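PDB 3EO7: putative Nitroreductase from Anabaena variabilis ATCC 29413, which binds flavin mononucleotide and probably works as an oxidoreductase, as other members of the nitroreductase family do. Local coordinates for residues Glu110-Ser115 with Leu227-Ile232; Asn261-Pro266 with Leu271-His276; Ile311-Ala316 with Tyr397-Lys402; Leu324-Ile329 with Ala471-Leu476. All coordinates share one frame; numbering follows the deposited sequence.

Contact 1 (Glu110-Ser115 with Leu227-Ile232)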
loop_
_atom_site.group_PDB
_atom_site.type_symbol
_atom_site.label_atom_id
_atom_site.label_comp_id
_atom_site.label_asym_id
_atom_site.label_seq_id
_atom_site.Cartn_x
_atom_site.Cartn_y
_atom_site.Cartn_z
ATOM N N GLU A 110 -6.986 -4.522 8.618
ATOM C CA GLU A 110 -7.916 -5.630 8.797
ATOM C C GLU A 110 -8.684 -5.755 7.491
ATOM O O GLU A 110 -9.060 -4.742 6.883
ATOM C CB GLU A 110 -8.941 -5.397 9.946
ATOM C CG GLU A 110 -8.396 -5.768 11.269
ATOM C CD GLU A 110 -8.206 -7.255 11.426
ATOM O OE1 GLU A 110 -9.117 -8.074 11.083
ATOM O OE2 GLU A 110 -7.150 -7.623 11.967
ATOM N N VAL A 111 -8.900 -7.003 7.085
ATOM C CA VAL A 111 -9.607 -7.323 5.865
ATOM C C VAL A 111 -10.979 -7.870 6.180
ATOM O O VAL A 111 -11.120 -8.852 6.925
ATOM C CB VAL A 111 -8.803 -8.328 5.013
ATOM C CG1 VAL A 111 -9.646 -8.840 3.801
ATOM C CG2 VAL A 111 -7.452 -7.688 4.547
ATOM N N TYR A 112 -11.983 -7.247 5.563
ATOM C CA TYR A 112 -13.349 -7.711 5.646
ATOM C C TYR A 112 -13.856 -8.083 4.264
ATOM O O TYR A 112 -13.415 -7.525 3.280
ATOM C CB TYR A 112 -14.252 -6.612 6.187
ATOM C CG TYR A 112 -13.923 -6.223 7.596
ATOM C CD1 TYR A 112 -12.929 -5.300 7.861
ATOM C CD2 TYR A 112 -14.602 -6.794 8.654
ATOM C CE1 TYR A 112 -12.584 -4.963 9.166
ATOM C CE2 TYR A 112 -14.279 -6.476 9.970
ATOM C CZ TYR A 112 -13.293 -5.547 10.222
ATOM O OH TYR A 112 -12.998 -5.235 11.524
ATOM N N VAL A 113 -14.792 -9.025 4.220
ATOM C CA VAL A 113 -15.505 -9.331 2.993
ATOM C C VAL A 113 -16.980 -9.029 3.241
ATOM O O VAL A 113 -17.572 -9.461 4.263
ATOM C CB VAL A 113 -15.354 -10.801 2.554
ATOM C CG1 VAL A 113 -16.260 -11.112 1.365
ATOM C CG2 VAL A 113 -13.891 -11.135 2.204
ATOM N N VAL A 114 -17.565 -8.297 2.309
ATOM C CA VAL A 114 -18.999 -7.950 2.339
ATOM C C VAL A 114 -19.669 -8.733 1.224
ATOM O O VAL A 114 -19.223 -8.683 0.086
ATOM C CB VAL A 114 -19.256 -6.450 2.194
ATOM C CG1 VAL A 114 -20.773 -6.157 2.191
ATOM C CG2 VAL A 114 -18.575 -5.692 3.313
ATOM N N SER A 115 -20.717 -9.480 1.565
ATOM C CA SER A 115 -21.439 -10.267 0.566
ATOM C C SER A 115 -22.808 -9.690 0.250
ATOM O O SER A 115 -23.614 -9.418 1.144
ATOM C CB SER A 115 -21.606 -11.696 1.036
ATOM O OG SER A 115 -22.404 -12.449 0.101
ATOM N N LEU A 227 -13.365 5.223 16.870
ATOM C CA LEU A 227 -12.216 5.773 17.577
ATOM C C LEU A 227 -11.067 4.763 17.563
ATOM O O LEU A 227 -9.928 5.149 17.813
ATOM C CB LEU A 227 -12.517 6.127 19.041
ATOM C CG LEU A 227 -13.418 7.315 19.305
ATOM C CD1 LEU A 227 -13.505 7.565 20.850
ATOM C CD2 LEU A 227 -12.928 8.523 18.541
ATOM N N GLN A 228 -11.362 3.483 17.315
ATOM C CA GLN A 228 -10.334 2.451 17.311
ATOM C C GLN A 228 -10.000 1.922 15.925
ATOM O O GLN A 228 -8.888 1.435 15.700
ATOM C CB GLN A 228 -10.732 1.272 18.219
ATOM C CG GLN A 228 -11.024 1.706 19.663
ATOM C CD GLN A 228 -9.854 2.458 20.306
ATOM O OE1 GLN A 228 -8.693 2.078 20.118
ATOM N NE2 GLN A 228 -10.151 3.540 21.052
ATOM N N GLU A 229 -10.938 2.046 14.981
ATOM C CA GLU A 229 -10.758 1.401 13.685
ATOM C C GLU A 229 -11.538 2.170 12.653
ATOM O O GLU A 229 -12.570 2.752 12.960
ATOM C CB GLU A 229 -11.256 -0.039 13.780
ATOM C CG GLU A 229 -10.992 -0.916 12.581
ATOM C CD GLU A 229 -11.546 -2.336 12.729
ATOM O OE1 GLU A 229 -11.968 -2.729 13.887
ATOM O OE2 GLU A 229 -11.581 -3.078 11.702
ATOM N N GLY A 230 -11.002 2.271 11.444
ATOM C CA GLY A 230 -11.738 2.963 10.390
ATOM C C GLY A 230 -11.401 2.467 9.004
ATOM O O GLY A 230 -10.249 2.192 8.685
ATOM N N ALA A 231 -12.436 2.332 8.192
ATOM C CA ALA A 231 -12.300 1.944 6.801
ATOM C C ALA A 231 -11.476 2.974 6.016
ATOM O O ALA A 231 -11.696 4.180 6.147
ATOM C CB ALA A 231 -13.695 1.830 6.176
ATOM N N ILE A 232 -10.509 2.498 5.226
ATOM C CA ILE A 232 -9.761 3.406 4.359
ATOM C C ILE A 232 -9.792 3.028 2.868
ATOM O O ILE A 232 -9.363 3.810 2.028
ATOM C CB ILE A 232 -8.341 3.743 4.884
ATOM C CG1 ILE A 232 -7.543 2.473 5.136
ATOM C CG2 ILE A 232 -8.460 4.633 6.153
ATOM C CD1 ILE A 232 -6.080 2.716 5.597
#
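Glu229, where strand 229-239 begins, sends its side chain across the intervening strand 162-169 to Tyr112 on strand 109-115. With CG anti to the backbone N (chi1 -173°) and the chain extended beyond it, the carboxylate arrives at the edge of the tyrosine ring, near its plane. Tyr112 OH donates a hydrogen bond of 2.6 Å to Glu229 OE2, which accepts through its syn lone pair; ring and carboxylate planes differ by 29°. The same oxygen lies 3.9 Å from Glu110 CB, but the Glu110 chain bends off to Arg172 and Asn127, which keeps its OE1 5.6 Å from Glu229 OE2. Lys41 forms a salt bridge with Glu229 OE1 and also bonds Tyr112 OH, while Thr167 of the middle strand bonds OE2. A phenylalanine in place of Tyr112 would probably leave Glu229 OE2 with one donor fewer and deprive Lys41 of a hydrogen-bond partner. Farther along, the strand is tied through Ala231 N to Asn219. The buried carboxylate is thus held at both oxygens, an environment likely to favour its ionised form despite the acidic neighbour Glu110.

Contact 2 (Asn261-Pro266 with Leu271-His276)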
loop_
_atom_site.group_PDB
_atom_site.type_symbol
_atom_site.label_atom_id
_atom_site.label_comp_id
_atom_site.label_asym_id
_atom_site.label_seq_id
_atom_site.Cartn_x
_atom_site.Cartn_y
_atom_site.Cartn_z
ATOM N N ASN A 261 -8.683 25.924 9.570
ATOM C CA ASN A 261 -8.965 26.515 10.898
ATOM C C ASN A 261 -8.855 25.515 12.059
ATOM O O ASN A 261 -9.639 25.543 13.008
ATOM C CB ASN A 261 -10.351 27.183 10.906
ATOM C CG ASN A 261 -10.571 28.097 12.126
ATOM O OD1 ASN A 261 -9.617 28.547 12.767
ATOM N ND2 ASN A 261 -11.836 28.385 12.435
ATOM N N TYR A 262 -7.817 24.694 12.033
ATOM C CA TYR A 262 -7.653 23.651 13.045
ATOM C C TYR A 262 -7.150 24.266 14.362
ATOM O O TYR A 262 -6.418 25.262 14.355
ATOM C CB TYR A 262 -6.720 22.535 12.568
ATOM C CG TYR A 262 -5.410 23.016 12.029
ATOM C CD1 TYR A 262 -4.311 23.205 12.862
ATOM C CD2 TYR A 262 -5.247 23.282 10.675
ATOM C CE1 TYR A 262 -3.116 23.653 12.359
ATOM C CE2 TYR A 262 -4.036 23.723 10.171
ATOM C CZ TYR A 262 -2.978 23.913 11.013
ATOM O OH TYR A 262 -1.767 24.369 10.531
ATOM N N PRO A 263 -7.532 23.650 15.493
ATOM C CA PRO A 263 -7.075 24.134 16.776
ATOM C C PRO A 263 -5.702 23.568 17.066
ATOM O O PRO A 263 -5.119 22.852 16.241
ATOM C CB PRO A 263 -8.105 23.570 17.747
ATOM C CG PRO A 263 -8.546 22.287 17.114
ATOM C CD PRO A 263 -8.396 22.464 15.628
ATOM N N GLN A 264 -5.159 23.917 18.222
ATOM C CA GLN A 264 -3.877 23.355 18.608
ATOM C C GLN A 264 -4.205 21.969 19.148
ATOM O O GLN A 264 -5.014 21.834 20.071
ATOM C CB GLN A 264 -3.129 24.255 19.609
ATOM C CG GLN A 264 -2.397 25.439 18.902
ATOM C CD GLN A 264 -1.509 24.974 17.719
ATOM O OE1 GLN A 264 -1.703 25.403 16.568
ATOM N NE2 GLN A 264 -0.573 24.053 17.994
ATOM N N VAL A 265 -3.654 20.941 18.500
ATOM C CA VAL A 265 -3.939 19.550 18.856
ATOM C C VAL A 265 -2.712 18.953 19.518
ATOM O O VAL A 265 -1.680 18.819 18.878
ATOM C CB VAL A 265 -4.330 18.717 17.605
ATOM C CG1 VAL A 265 -4.664 17.284 18.001
ATOM C CG2 VAL A 265 -5.501 19.410 16.889
ATOM N N PRO A 266 -2.803 18.640 20.812
ATOM C CA PRO A 266 -1.652 18.065 21.529
ATOM C C PRO A 266 -1.084 16.793 20.939
ATOM O O PRO A 266 -1.798 16.002 20.316
ATOM C CB PRO A 266 -2.217 17.780 22.911
ATOM C CG PRO A 266 -3.292 18.831 23.079
ATOM C CD PRO A 266 -3.933 18.893 21.720
ATOM N N LEU A 271 -3.283 11.965 15.577
ATOM C CA LEU A 271 -3.650 10.879 14.659
ATOM C C LEU A 271 -5.181 10.732 14.552
ATOM O O LEU A 271 -5.727 10.751 13.448
ATOM C CB LEU A 271 -3.068 9.537 15.134
ATOM C CG LEU A 271 -3.291 8.360 14.165
ATOM C CD1 LEU A 271 -2.179 7.326 14.303
ATOM C CD2 LEU A 271 -4.657 7.703 14.336
ATOM N N LYS A 272 -5.880 10.609 15.678
ATOM C CA LYS A 272 -7.334 10.414 15.606
ATOM C C LYS A 272 -8.037 11.679 15.121
ATOM O O LYS A 272 -9.003 11.597 14.337
ATOM C CB LYS A 272 -7.924 9.887 16.914
ATOM C CG LYS A 272 -7.445 8.473 17.218
ATOM C CD LYS A 272 -8.165 7.855 18.422
ATOM C CE LYS A 272 -7.542 6.531 18.842
ATOM N NZ LYS A 272 -8.303 5.847 19.878
ATOM N N TYR A 273 -7.561 12.836 15.586
ATOM C CA TYR A 273 -8.074 14.089 15.082
ATOM C C TYR A 273 -7.974 14.075 13.545
ATOM O O TYR A 273 -8.955 14.332 12.826
ATOM C CB TYR A 273 -7.321 15.285 15.672
ATOM C CG TYR A 273 -7.883 16.605 15.167
ATOM C CD1 TYR A 273 -7.430 17.168 13.980
ATOM C CD2 TYR A 273 -8.862 17.286 15.884
ATOM C CE1 TYR A 273 -7.963 18.339 13.499
ATOM C CE2 TYR A 273 -9.371 18.472 15.420
ATOM C CZ TYR A 273 -8.937 18.987 14.190
ATOM O OH TYR A 273 -9.440 20.183 13.717
ATOM N N PHE A 274 -6.793 13.735 13.028
ATOM C CA PHE A 274 -6.584 13.779 11.585
ATOM C C PHE A 274 -7.496 12.801 10.822
ATOM O O PHE A 274 -8.110 13.187 9.808
ATOM C CB PHE A 274 -5.119 13.553 11.264
ATOM C CG PHE A 274 -4.778 13.745 9.823
ATOM C CD1 PHE A 274 -5.149 14.890 9.142
ATOM C CD2 PHE A 274 -4.006 12.805 9.162
ATOM C CE1 PHE A 274 -4.805 15.067 7.790
ATOM C CE2 PHE A 274 -3.633 13.000 7.826
ATOM C CZ PHE A 274 -4.063 14.119 7.140
ATOM N N HIS A 275 -7.653 11.603 11.347
ATOM C CA HIS A 275 -8.518 10.626 10.685
ATOM C C HIS A 275 -9.966 11.118 10.664
ATOM O O HIS A 275 -10.638 11.025 9.647
ATOM C CB HIS A 275 -8.469 9.247 11.332
ATOM C CG HIS A 275 -9.255 8.238 10.575
ATOM N ND1 HIS A 275 -8.807 7.696 9.385
ATOM C CD2 HIS A 275 -10.509 7.754 10.769
ATOM C CE1 HIS A 275 -9.754 6.912 8.890
ATOM N NE2 HIS A 275 -10.780 6.905 9.727
ATOM N N HIS A 276 -10.433 11.683 11.775
ATOM C CA HIS A 276 -11.794 12.175 11.828
ATOM C C HIS A 276 -12.007 13.509 11.131
ATOM O O HIS A 276 -13.147 13.930 10.958
ATOM C CB HIS A 276 -12.279 12.242 13.264
ATOM C CG HIS A 276 -12.585 10.895 13.829
ATOM N ND1 HIS A 276 -13.882 10.470 14.072
ATOM C CD2 HIS A 276 -11.777 9.854 14.139
ATOM C CE1 HIS A 276 -13.846 9.236 14.552
ATOM N NE2 HIS A 276 -12.585 8.826 14.579
#
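Tyr273 reaches out from helix 270-276 and lays one ring face against Val265 of the preceding loop. The methyl Val265 CG2 sits over the middle of the ring, 4.0 Å from the Tyr273 ring centroid and only 7° off its normal, a CH-pi contact. The other methyl meets the base of the same side chain, with Val265 CG1 4.1 Å from Tyr273 CB. With its CG anti to the backbone N (chi1 -179°), Tyr273 stretches away from the helix, past the valine and on to residues 262 and 263. There Pro263 CD comes within 3.8 Å of Tyr273 CZ and 3.2 Å of Tyr273 OH, while Tyr262 CB lies 3.8 Å from that hydroxyl. The ring of Tyr262 itself leads elsewhere, toward Gln7 and Ile9. Ile9, on helix 9-16, also touches Tyr273, and His277 stacks with its ring. The hydroxyl finds its hydrogen-bond partner in Glu259, just ahead of the loop segment. The loop leading into helix 270-276 thus folds back on the first turn of that helix. Chemically, the tyrosine is amphipathic: its ring face packs on the valine, and its polar end, bordered by proline and tyrosine carbons, is bonded to the Glu259 carboxylate.

Contact 3 (Ile311-Ala316 with Tyr397-Lys402)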
loop_
_atom_site.group_PDB
_atom_site.type_symbol
_atom_site.label_atom_id
_atom_site.label_comp_id
_atom_site.label_asym_id
_atom_site.label_seq_id
_atom_site.Cartn_x
_atom_site.Cartn_y
_atom_site.Cartn_z
ATOM N N ILE A 311 18.468 8.844 -19.848
ATOM C CA ILE A 311 18.807 7.459 -20.097
ATOM C C ILE A 311 17.485 6.692 -20.196
ATOM O O ILE A 311 16.641 6.793 -19.293
ATOM C CB ILE A 311 19.647 6.822 -18.936
ATOM C CG1 ILE A 311 20.940 7.601 -18.609
ATOM C CG2 ILE A 311 20.025 5.384 -19.269
ATOM C CD1 ILE A 311 20.829 8.558 -17.436
ATOM N N SER A 312 17.292 5.938 -21.271
ATOM C CA SER A 312 16.054 5.172 -21.403
ATOM C C SER A 312 16.022 4.023 -20.396
ATOM O O SER A 312 17.028 3.398 -20.120
ATOM C CB SER A 312 15.909 4.577 -22.795
ATOM O OG SER A 312 14.691 3.870 -22.912
ATOM N N THR A 313 14.828 3.756 -19.878
ATOM C CA THR A 313 14.591 2.640 -18.987
ATOM C C THR A 313 13.720 1.565 -19.656
ATOM O O THR A 313 13.305 0.609 -18.998
ATOM C CB THR A 313 13.891 3.115 -17.715
ATOM O OG1 THR A 313 12.641 3.745 -18.055
ATOM C CG2 THR A 313 14.818 4.053 -16.924
ATOM N N VAL A 314 13.473 1.680 -20.964
ATOM C CA VAL A 314 12.658 0.679 -21.661
ATOM C C VAL A 314 13.238 -0.714 -21.427
ATOM O O VAL A 314 14.450 -0.941 -21.578
ATOM C CB VAL A 314 12.485 1.012 -23.134
ATOM C CG1 VAL A 314 11.833 -0.169 -23.877
ATOM C CG2 VAL A 314 11.647 2.291 -23.273
ATOM N N SER A 315 12.358 -1.637 -21.003
ATOM C CA SER A 315 12.772 -2.956 -20.569
ATOM C C SER A 315 11.928 -4.100 -21.109
ATOM O O SER A 315 10.773 -3.916 -21.442
ATOM C CB SER A 315 12.624 -2.989 -19.038
ATOM O OG SER A 315 13.014 -4.235 -18.460
ATOM N N ALA A 316 12.564 -5.268 -21.240
ATOM C CA ALA A 316 11.859 -6.534 -21.493
ATOM C C ALA A 316 11.127 -6.801 -20.163
ATOM O O ALA A 316 11.577 -6.354 -19.085
ATOM C CB ALA A 316 12.857 -7.658 -21.803
ATOM N N TYR A 397 18.519 10.550 -9.766
ATOM C CA TYR A 397 17.796 10.602 -11.029
ATOM C C TYR A 397 16.320 10.790 -10.793
ATOM O O TYR A 397 15.734 10.177 -9.911
ATOM C CB TYR A 397 17.978 9.282 -11.802
ATOM C CG TYR A 397 19.402 8.986 -12.184
ATOM C CD1 TYR A 397 20.281 8.440 -11.258
ATOM C CD2 TYR A 397 19.874 9.263 -13.463
ATOM C CE1 TYR A 397 21.573 8.177 -11.589
ATOM C CE2 TYR A 397 21.199 8.986 -13.822
ATOM C CZ TYR A 397 22.045 8.451 -12.867
ATOM O OH TYR A 397 23.349 8.178 -13.200
ATOM N N TYR A 398 15.711 11.657 -11.573
ATOM C CA TYR A 398 14.255 11.704 -11.638
ATOM C C TYR A 398 13.825 10.560 -12.549
ATOM O O TYR A 398 14.431 10.328 -13.597
ATOM C CB TYR A 398 13.808 13.007 -12.276
ATOM C CG TYR A 398 12.335 13.097 -12.562
ATOM C CD1 TYR A 398 11.399 13.081 -11.538
ATOM C CD2 TYR A 398 11.891 13.286 -13.868
ATOM C CE1 TYR A 398 10.028 13.210 -11.799
ATOM C CE2 TYR A 398 10.531 13.456 -14.142
ATOM C CZ TYR A 398 9.616 13.423 -13.103
ATOM O OH TYR A 398 8.290 13.610 -13.384
ATOM N N TYR A 399 12.806 9.801 -12.153
ATOM C CA TYR A 399 12.287 8.775 -13.020
ATOM C C TYR A 399 10.977 9.305 -13.639
ATOM O O TYR A 399 10.054 9.711 -12.917
ATOM C CB TYR A 399 12.043 7.464 -12.281
ATOM C CG TYR A 399 11.323 6.419 -13.140
ATOM C CD1 TYR A 399 11.874 5.974 -14.349
ATOM C CD2 TYR A 399 10.104 5.865 -12.730
ATOM C CE1 TYR A 399 11.213 5.015 -15.142
ATOM C CE2 TYR A 399 9.455 4.930 -13.503
ATOM C CZ TYR A 399 9.997 4.508 -14.718
ATOM O OH TYR A 399 9.346 3.560 -15.484
ATOM N N ALA A 400 10.966 9.359 -14.971
ATOM C CA ALA A 400 9.854 9.832 -15.799
ATOM C C ALA A 400 9.155 8.581 -16.369
ATOM O O ALA A 400 9.580 8.020 -17.367
ATOM C CB ALA A 400 10.401 10.721 -16.960
ATOM N N PRO A 401 8.103 8.107 -15.701
ATOM C CA PRO A 401 7.515 6.840 -16.175
ATOM C C PRO A 401 6.793 6.897 -17.511
ATOM O O PRO A 401 6.725 5.885 -18.200
ATOM C CB PRO A 401 6.567 6.456 -15.050
ATOM C CG PRO A 401 6.255 7.729 -14.352
ATOM C CD PRO A 401 7.496 8.574 -14.450
ATOM N N LYS A 402 6.237 8.043 -17.877
ATOM C CA LYS A 402 5.564 8.136 -19.168
ATOM C C LYS A 402 6.593 8.083 -20.289
ATOM O O LYS A 402 6.458 7.335 -21.251
ATOM C CB LYS A 402 4.658 9.355 -19.245
ATOM C CG LYS A 402 3.548 9.388 -18.240
ATOM C CD LYS A 402 2.765 10.689 -18.396
ATOM C CE LYS A 402 1.477 10.663 -17.581
ATOM N NZ LYS A 402 1.713 10.446 -16.154
HETATM O O HOH W 1 10.401 2.344 -17.546
#
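The mixed sheet of the C-terminal half holds this contact, which joins strands 310-312 and 395-400 over strand 405-411. Both strands run antiparallel to 405-411 and form backbone hydrogen bonds with it, so the two segments meet through side chains and one water; the CA atoms of Ile311 and Tyr397 are 9.7 Å apart. Ile311 stretches its CD1 methyl to within 3.7 Å of Tyr397 CE2, approaching the ring obliquely. Its chi2 of 98° lies well away from a staggered value and swings CD1 out to the tyrosine. The Tyr397 hydroxyl, carried by the ring carbon next to CE2, is bonded to Glu393 O and Gln408 NE2. Two residues along each segment, Thr313 meets Tyr399. Thr313 OG1 lies near the plane of the tyrosine ring, at its edge, 3.5 Å from Tyr399 CE1. The two hydroxyls are too far apart to bond directly, and a water joins them, 2.7 Å from Thr313 OG1 and 2.6 Å from Tyr399 OH. Gln359 is a further partner of the Tyr399 hydroxyl, and Tyr358 meets the ring edge-to-face. One face of the Tyr399 ring has Pro401 N above its centre. Next to the threonine, Ser312 OG accepts from Val314 N at 3.2 Å in an ST turn as the chain leaves the strand. Helix 347-358 touches Ile311 through Phe347 and Tyr399 through Leu354. The arrangement is that of next-but-one strands meeting across a central strand on a helix-covered sheet face, within an alpha+beta nitroreductase-type fold.

Contact 4 (Leu324-Ile329 with Ala471-Leu476)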
loop_
_atom_site.group_PDB
_atom_site.type_symbol
_atom_site.label_atom_id
_atom_site.label_comp_id
_atom_site.label_asym_id
_atom_site.label_seq_id
_atom_site.Cartn_x
_atom_site.Cartn_y
_atom_site.Cartn_z
ATOM N N LEU A 324 1.131 -17.475 -14.024
ATOM C CA LEU A 324 1.579 -16.669 -12.884
ATOM C C LEU A 324 2.105 -17.469 -11.688
ATOM O O LEU A 324 2.157 -16.948 -10.565
ATOM C CB LEU A 324 0.466 -15.696 -12.444
ATOM C CG LEU A 324 -0.028 -14.675 -13.477
ATOM C CD1 LEU A 324 -1.222 -13.792 -12.974
ATOM C CD2 LEU A 324 1.167 -13.745 -13.890
ATOM N N SER A 325 2.558 -18.697 -11.949
ATOM C CA SER A 325 3.094 -19.579 -10.925
ATOM C C SER A 325 4.260 -18.981 -10.123
ATOM O O SER A 325 4.332 -19.174 -8.903
ATOM C CB SER A 325 3.493 -20.941 -11.531
ATOM O OG SER A 325 4.456 -20.790 -12.574
ATOM N N ASP A 326 5.156 -18.260 -10.787
ATOM C CA ASP A 326 6.305 -17.683 -10.094
ATOM C C ASP A 326 5.903 -16.425 -9.313
ATOM O O ASP A 326 6.562 -16.073 -8.341
ATOM C CB ASP A 326 7.469 -17.458 -11.064
ATOM C CG ASP A 326 7.940 -18.766 -11.720
ATOM O OD1 ASP A 326 8.120 -19.773 -11.001
ATOM O OD2 ASP A 326 8.153 -18.791 -12.947
ATOM N N LEU A 327 4.836 -15.758 -9.750
ATOM C CA LEU A 327 4.271 -14.635 -9.013
ATOM C C LEU A 327 3.696 -15.204 -7.713
ATOM O O LEU A 327 3.913 -14.645 -6.641
ATOM C CB LEU A 327 3.210 -13.920 -9.827
ATOM C CG LEU A 327 2.525 -12.760 -9.083
ATOM C CD1 LEU A 327 3.503 -11.690 -8.517
ATOM C CD2 LEU A 327 1.459 -12.158 -10.000
ATOM N N GLU A 328 2.992 -16.337 -7.797
ATOM C CA GLU A 328 2.486 -16.988 -6.574
ATOM C C GLU A 328 3.577 -17.373 -5.593
ATOM O O GLU A 328 3.488 -17.073 -4.396
ATOM C CB GLU A 328 1.666 -18.225 -6.905
ATOM C CG GLU A 328 0.414 -17.897 -7.632
ATOM C CD GLU A 328 -0.697 -18.924 -7.399
ATOM O OE1 GLU A 328 -1.168 -19.140 -6.228
ATOM O OE2 GLU A 328 -1.120 -19.487 -8.423
ATOM N N ILE A 329 4.616 -18.009 -6.100
ATOM C CA ILE A 329 5.722 -18.441 -5.260
ATOM C C ILE A 329 6.408 -17.224 -4.613
ATOM O O ILE A 329 6.689 -17.216 -3.408
ATOM C CB ILE A 329 6.745 -19.248 -6.073
ATOM C CG1 ILE A 329 6.134 -20.597 -6.500
ATOM C CG2 ILE A 329 8.017 -19.466 -5.263
ATOM C CD1 ILE A 329 6.994 -21.349 -7.543
ATOM N N ALA A 471 11.541 -7.389 -6.926
ATOM C CA ALA A 471 12.884 -7.576 -6.390
ATOM C C ALA A 471 13.066 -9.021 -5.993
ATOM O O ALA A 471 14.039 -9.653 -6.370
ATOM C CB ALA A 471 13.140 -6.637 -5.161
ATOM N N ILE A 472 12.131 -9.553 -5.210
ATOM C CA ILE A 472 12.210 -10.940 -4.759
ATOM C C ILE A 472 12.191 -11.922 -5.928
ATOM O O ILE A 472 12.970 -12.872 -5.936
ATOM C CB ILE A 472 11.091 -11.267 -3.743
ATOM C CG1 ILE A 472 11.243 -10.403 -2.473
ATOM C CG2 ILE A 472 11.041 -12.810 -3.469
ATOM C CD1 ILE A 472 12.605 -10.502 -1.757
ATOM N N GLN A 473 11.346 -11.685 -6.934
ATOM C CA GLN A 473 11.329 -12.520 -8.129
ATOM C C GLN A 473 12.679 -12.582 -8.826
ATOM O O GLN A 473 13.052 -13.623 -9.345
ATOM C CB GLN A 473 10.287 -12.011 -9.105
ATOM C CG GLN A 473 10.219 -12.713 -10.479
ATOM C CD GLN A 473 9.897 -14.190 -10.416
ATOM O OE1 GLN A 473 9.315 -14.677 -9.446
ATOM N NE2 GLN A 473 10.259 -14.920 -11.486
ATOM N N LEU A 474 13.397 -11.462 -8.822
ATOM C CA LEU A 474 14.731 -11.346 -9.414
ATOM C C LEU A 474 15.886 -11.715 -8.467
ATOM O O LEU A 474 17.039 -11.434 -8.791
ATOM C CB LEU A 474 14.930 -9.934 -9.974
ATOM C CG LEU A 474 13.968 -9.513 -11.108
ATOM C CD1 LEU A 474 14.393 -8.171 -11.673
ATOM C CD2 LEU A 474 13.891 -10.534 -12.210
ATOM N N ASN A 475 15.574 -12.334 -7.320
ATOM C CA ASN A 475 16.596 -12.781 -6.355
ATOM C C ASN A 475 17.410 -11.634 -5.795
ATOM O O ASN A 475 18.604 -11.774 -5.483
ATOM C CB ASN A 475 17.522 -13.800 -7.012
ATOM C CG ASN A 475 16.773 -15.011 -7.524
ATOM O OD1 ASN A 475 16.903 -15.390 -8.686
ATOM N ND2 ASN A 475 15.954 -15.590 -6.675
ATOM N N LEU A 476 16.740 -10.507 -5.639
ATOM C CA LEU A 476 17.334 -9.303 -5.090
ATOM C C LEU A 476 16.812 -9.068 -3.676
ATOM O O LEU A 476 15.917 -9.787 -3.188
ATOM C CB LEU A 476 16.994 -8.105 -5.974
ATOM C CG LEU A 476 17.409 -8.187 -7.445
ATOM C CD1 LEU A 476 16.897 -6.903 -8.154
ATOM C CD2 LEU A 476 18.903 -8.405 -7.608
#
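Gln473 and Asp326 carry the whole of this small surface contact, which places the last turn of helix 452-473 near the first turn of helix 325-333. Gln473 starts with CG anti to the backbone N (chi1 175°), then bends at chi2 (61°), and this brings its terminal amide alongside Asp326, with Gln473 CD 4.1 Å from Asp326 CB. The amide end thus lies against the aliphatic base of the aspartate and close to the backbone carbonyl of the same residue, an oxygen that also accepts a hydrogen bond from Thr330 OG1. Gln473 packs on Trp320 as well. Cut back to an alanine, Gln473 would probably leave a gap beside Asp326 CB and uncover part of Trp320. Leu324 occupies the N-cap position, and the first helical bond runs from Glu328 N to Leu324 O (3.0 Å). Beyond Gln473 a Schellman motif ends the long helix: Leu476 N bonds Ala471 O at 2.9 Å and Asn475 N bonds Ile472 O at 3.0 Å, with Asn475 at positive phi. The arrangement is a meeting of a helix C terminus with a helix N terminus; the second of these begins helix 325-333, which leads to the FMN-binding residues Arg334, Arg335 and Ser336.

How the contacts relate
From the N terminus, contact 1 comes first, closing a loop of 111 residues and tying together two strands of the seven-stranded antiparallel sheet. Contact 2 follows in series with a very short closure, folding the segment before helix 270-276 back onto it. These two touch directly: Lys272 NZ bonds Leu227 O, so the helix is tied to the loop just before strand 229-239. Contacts 3 and 4 close loops of 80 and 141 residues and cross, their segments alternating along the chain; contact 3 bridges two strands of the mixed sheet across a third, whereas contact 4 joins two helix ends. They do not touch, their nearest atoms being about 8 Å apart. Contacts 1 and 3 lie on opposite sides of the chain's centre.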